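Local coordinates for carbonic anhydrase (Sordaria macrospora, PDB 4O1J), which probably catalyses the reversible hydration of carbon dioxide to hydrogencarbonate, as a zinc-dependent beta-class enzyme that assembles as a tetramer, at residues 81-86 with 164-169; 106-111 with 190-195. All blocks are in the same frame, centred on the assembly; numbering follows the deposited sequence.

Interaction 1: residues 81-86 with 164-169; sequences ANIVSP and QLNVEA
N166 holds CG anti to its backbone N (chi1 -178°), which carries its amide off helix 155-176 toward the loop at A81 and N82, while N82 has CG between its own backbone N and carbonyl carbon (chi1 50°), turning its amide back to the helix. The two side chains slide past each other in opposite directions, their amide planes 51° apart, and bring nitrogen to face nitrogen: N82 ND2 and N166 ND2 lie 3.4 Å apart. Two donors cannot bond to each other; a water accepts a hydrogen bond from each, at 3.1 Å from N82 ND2 and 2.8 Å from N166 ND2. A81 O also sits close to this group, 2.9 Å from N166 ND2.

In this beta-class carbonic anhydrase the loop follows strand 74-79 and passes beside the zinc site, where C56, H112 and C115 hold the metal. N82 touches C56 and A81 touches C115, and the N82 side chain comes within about 5 Å of the zinc ion at its nearest atom.

Aliphatic groups of I83 and V167 flank the polar centre. I83 crosses the N166 side chain at about a right angle, with CG1 4.0 Å from N166 OD1, and V167 brings CG2 to 4.2 Å from N82 ND2. L138 of helix 136-144 packs on both A81 and N166, and P137 of that helix touches I83.

Interaction 2: residues 106-111 with 190-195; sequences HIVLCG and EVHGVF
H106 and H192 join ring to ring through H106 ND1 and H192 NE2, 2.9 Å apart, a hydrogen bond in which either nitrogen could be the donor. Each nitrogen lies near the plane of the other ring, at its edge; the planes are turned 33° apart and the rings meet rim to rim without overlapping. H192 makes the approach: its CG lies beside the backbone N (chi1 -39°), which swings the ring back along its strand toward H106, and H106 presents ND1 to it.

Five backbone bonds run beside this pair. H192 gives its N-H to I107 O at 2.8 Å and receives L109 N on its own O at 2.9 Å. V194 N bonds to L109 O with the straightest N-H of the five (174°). CA-H...O contacts, such as F195 CA to G111 O at 3.3 Å, fill the intervals.

On the histidine face, V194 CG2 rests against both V108 CG1 and C110 CB, 3.5 Å from each. F18 of the third subunit packs over this face, stacking on H192, and E190 OE2 is bonded to E15 N of that same subunit. On the other face L109 and V191 both rest on I171 of helix 155-176, while F195 CD1 lies against G111 O.

Strand 106-112 is flanked on its other side by parallel strand 51-56 and is the central strand of the mixed five-stranded sheet of the beta-carbonic anhydrase fold; strand 190-197 is followed by antiparallel 202-206, an outermost strand within this chain.

How the interactions relate
Both contacts are buried, but their chemistry differs. Interaction 2 joins neighbouring strands of the central sheet by direct, repeating backbone bonds, whereas interaction 1 sets an irregular loop against a helix through side-chain amides and one water, over a much smaller area. Helix 155-176 links them: V167 O lies 3.3 Å from L109 CD2, and Q164 CG touches F195 CE1 at 3.6 Å. The loop meets the strand as well, with N82 CG 3.4 Å from C110 O, near the end of strand 106-112 that leads to the zinc ligand H112. The face of interaction 2 bearing H106, V108, H192 and V194 meets a third subunit, while its other face meets helix 155-176.

Interaction 1: residues 81-86 with 164-169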
loop_
_atom_site.group_PDB
_atom_site.type_symbol
_atom_site.label_atom_id
_atom_site.label_comp_id
_atom_site.label_asym_id
_atom_site.label_seq_id
_atom_site.Cartn_x
_atom_site.Cartn_y
_atom_site.Cartn_z
ATOM N N ALA A 81 -7.392 5.325 -13.176
ATOM C CA ALA A 81 -7.576 4.300 -14.204
ATOM C C ALA A 81 -8.300 3.060 -13.682
ATOM O O ALA A 81 -8.149 1.977 -14.251
ATOM C CB ALA A 81 -6.229 3.908 -14.816
ATOM N N ASN A 82 -9.104 3.242 -12.630
ATOM C CA ASN A 82 -9.892 2.179 -11.981
ATOM C C ASN A 82 -9.172 0.846 -11.852
ATOM O O ASN A 82 -9.691 -0.195 -12.254
ATOM C CB ASN A 82 -11.227 1.954 -12.709
ATOM C CG ASN A 82 -11.073 1.789 -14.215
ATOM O OD1 ASN A 82 -11.069 2.774 -14.964
ATOM N ND2 ASN A 82 -10.970 0.542 -14.669
ATOM N N ILE A 83 -7.979 0.886 -11.270
ATOM C CA ILE A 83 -7.143 -0.297 -11.170
ATOM C C ILE A 83 -7.399 -1.063 -9.880
ATOM O O ILE A 83 -7.348 -0.496 -8.792
ATOM C CB ILE A 83 -5.658 0.082 -11.257
ATOM C CG1 ILE A 83 -5.316 0.511 -12.689
ATOM C CG2 ILE A 83 -4.774 -1.076 -10.804
ATOM C CD1 ILE A 83 -3.873 0.926 -12.886
ATOM N N VAL A 84 -7.682 -2.354 -10.014
ATOM C CA VAL A 84 -7.862 -3.215 -8.855
ATOM C C VAL A 84 -6.634 -4.098 -8.665
ATOM O O VAL A 84 -6.418 -5.064 -9.400
ATOM C CB VAL A 84 -9.108 -4.102 -8.982
ATOM C CG1 VAL A 84 -9.320 -4.897 -7.692
ATOM C CG2 VAL A 84 -10.331 -3.254 -9.313
ATOM N N SER A 85 -5.843 -3.759 -7.656
ATOM C CA SER A 85 -4.611 -4.472 -7.371
ATOM C C SER A 85 -4.814 -5.412 -6.187
ATOM O O SER A 85 -5.463 -5.051 -5.204
ATOM C CB SER A 85 -3.478 -3.479 -7.096
ATOM O OG SER A 85 -2.284 -4.146 -6.744
ATOM N N PRO A 86 -4.283 -6.636 -6.291
ATOM C CA PRO A 86 -4.441 -7.671 -5.262
ATOM C C PRO A 86 -4.044 -7.250 -3.844
ATOM O O PRO A 86 -4.806 -7.517 -2.917
ATOM C CB PRO A 86 -3.521 -8.788 -5.765
ATOM C CG PRO A 86 -3.572 -8.642 -7.248
ATOM C CD PRO A 86 -3.610 -7.160 -7.493
ATOM N N GLN A 164 -10.225 -1.358 -21.748
ATOM C CA GLN A 164 -11.111 -2.521 -21.645
ATOM C C GLN A 164 -10.383 -3.769 -21.143
ATOM O O GLN A 164 -10.931 -4.553 -20.344
ATOM C CB GLN A 164 -11.758 -2.819 -22.994
ATOM C CG GLN A 164 -12.574 -1.673 -23.555
ATOM C CD GLN A 164 -13.115 -1.980 -24.928
ATOM O OE1 GLN A 164 -12.506 -2.728 -25.691
ATOM N NE2 GLN A 164 -14.270 -1.416 -25.249
ATOM N N LEU A 165 -9.151 -3.956 -21.612
ATOM C CA LEU A 165 -8.348 -5.083 -21.160
ATOM C C LEU A 165 -8.056 -4.894 -19.682
ATOM O O LEU A 165 -7.993 -5.865 -18.915
ATOM C CB LEU A 165 -7.043 -5.191 -21.951
ATOM C CG LEU A 165 -7.142 -5.539 -23.436
ATOM C CD1 LEU A 165 -5.782 -5.389 -24.095
ATOM C CD2 LEU A 165 -7.680 -6.941 -23.623
ATOM N N ASN A 166 -7.906 -3.634 -19.283
ATOM C CA ASN A 166 -7.697 -3.311 -17.880
ATOM C C ASN A 166 -8.912 -3.677 -17.030
ATOM O O ASN A 166 -8.769 -4.222 -15.922
ATOM C CB ASN A 166 -7.376 -1.827 -17.724
ATOM C CG ASN A 166 -7.103 -1.444 -16.289
ATOM O OD1 ASN A 166 -6.183 -1.968 -15.660
ATOM N ND2 ASN A 166 -7.904 -0.523 -15.758
ATOM N N VAL A 167 -10.107 -3.411 -17.554
ATOM C CA VAL A 167 -11.314 -3.838 -16.854
ATOM C C VAL A 167 -11.352 -5.353 -16.701
ATOM O O VAL A 167 -11.685 -5.869 -15.632
ATOM C CB VAL A 167 -12.594 -3.390 -17.579
ATOM C CG1 VAL A 167 -13.837 -3.957 -16.885
ATOM C CG2 VAL A 167 -12.661 -1.887 -17.630
ATOM N N GLU A 168 -11.008 -6.064 -17.770
ATOM C CA GLU A 168 -11.025 -7.526 -17.732
ATOM C C GLU A 168 -10.065 -8.082 -16.662
ATOM O O GLU A 168 -10.415 -9.004 -15.887
ATOM C CB GLU A 168 -10.684 -8.082 -19.118
ATOM C CG GLU A 168 -11.847 -7.979 -20.109
ATOM C CD GLU A 168 -11.434 -8.230 -21.555
ATOM O OE1 GLU A 168 -10.251 -8.554 -21.791
ATOM O OE2 GLU A 168 -12.294 -8.097 -22.458
ATOM N N ALA A 169 -8.871 -7.497 -16.597
ATOM C CA ALA A 169 -7.872 -7.943 -15.631
ATOM C C ALA A 169 -8.358 -7.672 -14.207
ATOM O O ALA A 169 -8.239 -8.532 -13.305
ATOM C CB ALA A 169 -6.537 -7.252 -15.884
HETATM O O HOH W 1 -9.766 0.644 -17.492
#

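Interaction 2: residues 106-111 with 190-195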
loop_
_atom_site.group_PDB
_atom_site.type_symbol
_atom_site.label_atom_id
_atom_site.label_comp_id
_atom_site.label_asym_id
_atom_site.label_seq_id
_atom_site.Cartn_x
_atom_site.Cartn_y
_atom_site.Cartn_z
ATOM N N HIS A 106 -24.204 -6.249 -6.000
ATOM C CA HIS A 106 -23.516 -6.076 -7.276
ATOM C C HIS A 106 -22.202 -5.325 -7.119
ATOM O O HIS A 106 -22.130 -4.342 -6.387
ATOM C CB HIS A 106 -24.407 -5.323 -8.259
ATOM C CG HIS A 106 -25.680 -6.036 -8.576
ATOM N ND1 HIS A 106 -25.743 -7.079 -9.471
ATOM C CD2 HIS A 106 -26.932 -5.883 -8.084
ATOM C CE1 HIS A 106 -26.984 -7.526 -9.534
ATOM N NE2 HIS A 106 -27.725 -6.818 -8.701
ATOM N N ILE A 107 -21.173 -5.791 -7.819
ATOM C CA ILE A 107 -19.899 -5.088 -7.903
ATOM C C ILE A 107 -19.632 -4.743 -9.355
ATOM O O ILE A 107 -19.529 -5.620 -10.199
ATOM C CB ILE A 107 -18.724 -5.927 -7.330
ATOM C CG1 ILE A 107 -18.913 -6.136 -5.825
ATOM C CG2 ILE A 107 -17.385 -5.249 -7.603
ATOM C CD1 ILE A 107 -17.927 -7.074 -5.209
ATOM N N VAL A 108 -19.525 -3.452 -9.630
ATOM C CA VAL A 108 -19.372 -2.941 -10.981
ATOM C C VAL A 108 -17.995 -2.334 -11.195
ATOM O O VAL A 108 -17.687 -1.263 -10.666
ATOM C CB VAL A 108 -20.433 -1.864 -11.300
ATOM C CG1 VAL A 108 -20.279 -1.377 -12.727
ATOM C CG2 VAL A 108 -21.830 -2.406 -11.059
ATOM N N LEU A 109 -17.155 -3.019 -11.960
ATOM C CA LEU A 109 -15.869 -2.442 -12.313
ATOM C C LEU A 109 -16.040 -1.713 -13.630
ATOM O O LEU A 109 -16.275 -2.335 -14.672
ATOM C CB LEU A 109 -14.775 -3.508 -12.415
ATOM C CG LEU A 109 -13.414 -2.935 -12.807
ATOM C CD1 LEU A 109 -12.947 -1.888 -11.802
ATOM C CD2 LEU A 109 -12.396 -4.042 -12.947
ATOM N N CYS A 110 -15.926 -0.391 -13.582
ATOM C CA CYS A 110 -16.213 0.402 -14.763
ATOM C C CYS A 110 -14.983 1.070 -15.334
ATOM O O CYS A 110 -14.398 1.941 -14.698
ATOM C CB CYS A 110 -17.257 1.468 -14.449
ATOM S SG CYS A 110 -17.681 2.506 -15.871
ATOM N N GLY A 111 -14.629 0.695 -16.559
ATOM C CA GLY A 111 -13.587 1.405 -17.277
ATOM C C GLY A 111 -14.237 2.383 -18.224
ATOM O O GLY A 111 -15.445 2.321 -18.411
ATOM N N GLU A 190 -22.987 -10.699 -7.305
ATOM C CA GLU A 190 -22.692 -10.628 -8.728
ATOM C C GLU A 190 -21.601 -9.614 -9.026
ATOM O O GLU A 190 -21.479 -8.602 -8.341
ATOM C CB GLU A 190 -23.957 -10.308 -9.522
ATOM C CG GLU A 190 -24.996 -11.416 -9.455
ATOM C CD GLU A 190 -26.118 -11.229 -10.456
ATOM O OE1 GLU A 190 -25.823 -11.126 -11.665
ATOM O OE2 GLU A 190 -27.293 -11.192 -10.032
ATOM N N VAL A 191 -20.788 -9.915 -10.034
ATOM C CA VAL A 191 -19.702 -9.033 -10.427
ATOM C C VAL A 191 -19.773 -8.775 -11.933
ATOM O O VAL A 191 -19.934 -9.700 -12.727
ATOM C CB VAL A 191 -18.329 -9.623 -10.052
ATOM C CG1 VAL A 191 -17.212 -8.635 -10.390
ATOM C CG2 VAL A 191 -18.299 -9.985 -8.570
ATOM N N HIS A 192 -19.659 -7.508 -12.318
ATOM C CA HIS A 192 -19.847 -7.088 -13.699
ATOM C C HIS A 192 -18.710 -6.183 -14.161
ATOM O O HIS A 192 -18.291 -5.266 -13.444
ATOM C CB HIS A 192 -21.189 -6.366 -13.857
ATOM C CG HIS A 192 -22.298 -6.980 -13.060
ATOM N ND1 HIS A 192 -23.048 -8.043 -13.518
ATOM C CD2 HIS A 192 -22.770 -6.693 -11.820
ATOM C CE1 HIS A 192 -23.939 -8.380 -12.602
ATOM N NE2 HIS A 192 -23.788 -7.575 -11.562
ATOM N N GLY A 193 -18.210 -6.447 -15.364
ATOM C CA GLY A 193 -17.238 -5.567 -15.980
ATOM C C GLY A 193 -17.942 -4.710 -17.011
ATOM O O GLY A 193 -18.575 -5.232 -17.930
ATOM N N VAL A 194 -17.892 -3.394 -16.836
ATOM C CA VAL A 194 -18.561 -2.517 -17.782
ATOM C C VAL A 194 -17.636 -1.440 -18.344
ATOM O O VAL A 194 -16.525 -1.194 -17.847
ATOM C CB VAL A 194 -19.792 -1.820 -17.153
ATOM C CG1 VAL A 194 -20.765 -2.846 -16.583
ATOM C CG2 VAL A 194 -19.358 -0.838 -16.086
ATOM N N PHE A 195 -18.134 -0.783 -19.382
ATOM C CA PHE A 195 -17.384 0.249 -20.064
ATOM C C PHE A 195 -18.269 1.453 -20.392
ATOM O O PHE A 195 -19.294 1.340 -21.071
ATOM C CB PHE A 195 -16.744 -0.309 -21.336
ATOM C CG PHE A 195 -15.630 0.537 -21.858
ATOM C CD1 PHE A 195 -14.385 0.510 -21.252
ATOM C CD2 PHE A 195 -15.827 1.369 -22.943
ATOM C CE1 PHE A 195 -13.360 1.299 -21.718
ATOM C CE2 PHE A 195 -14.807 2.156 -23.417
ATOM C CZ PHE A 195 -13.570 2.122 -22.809
#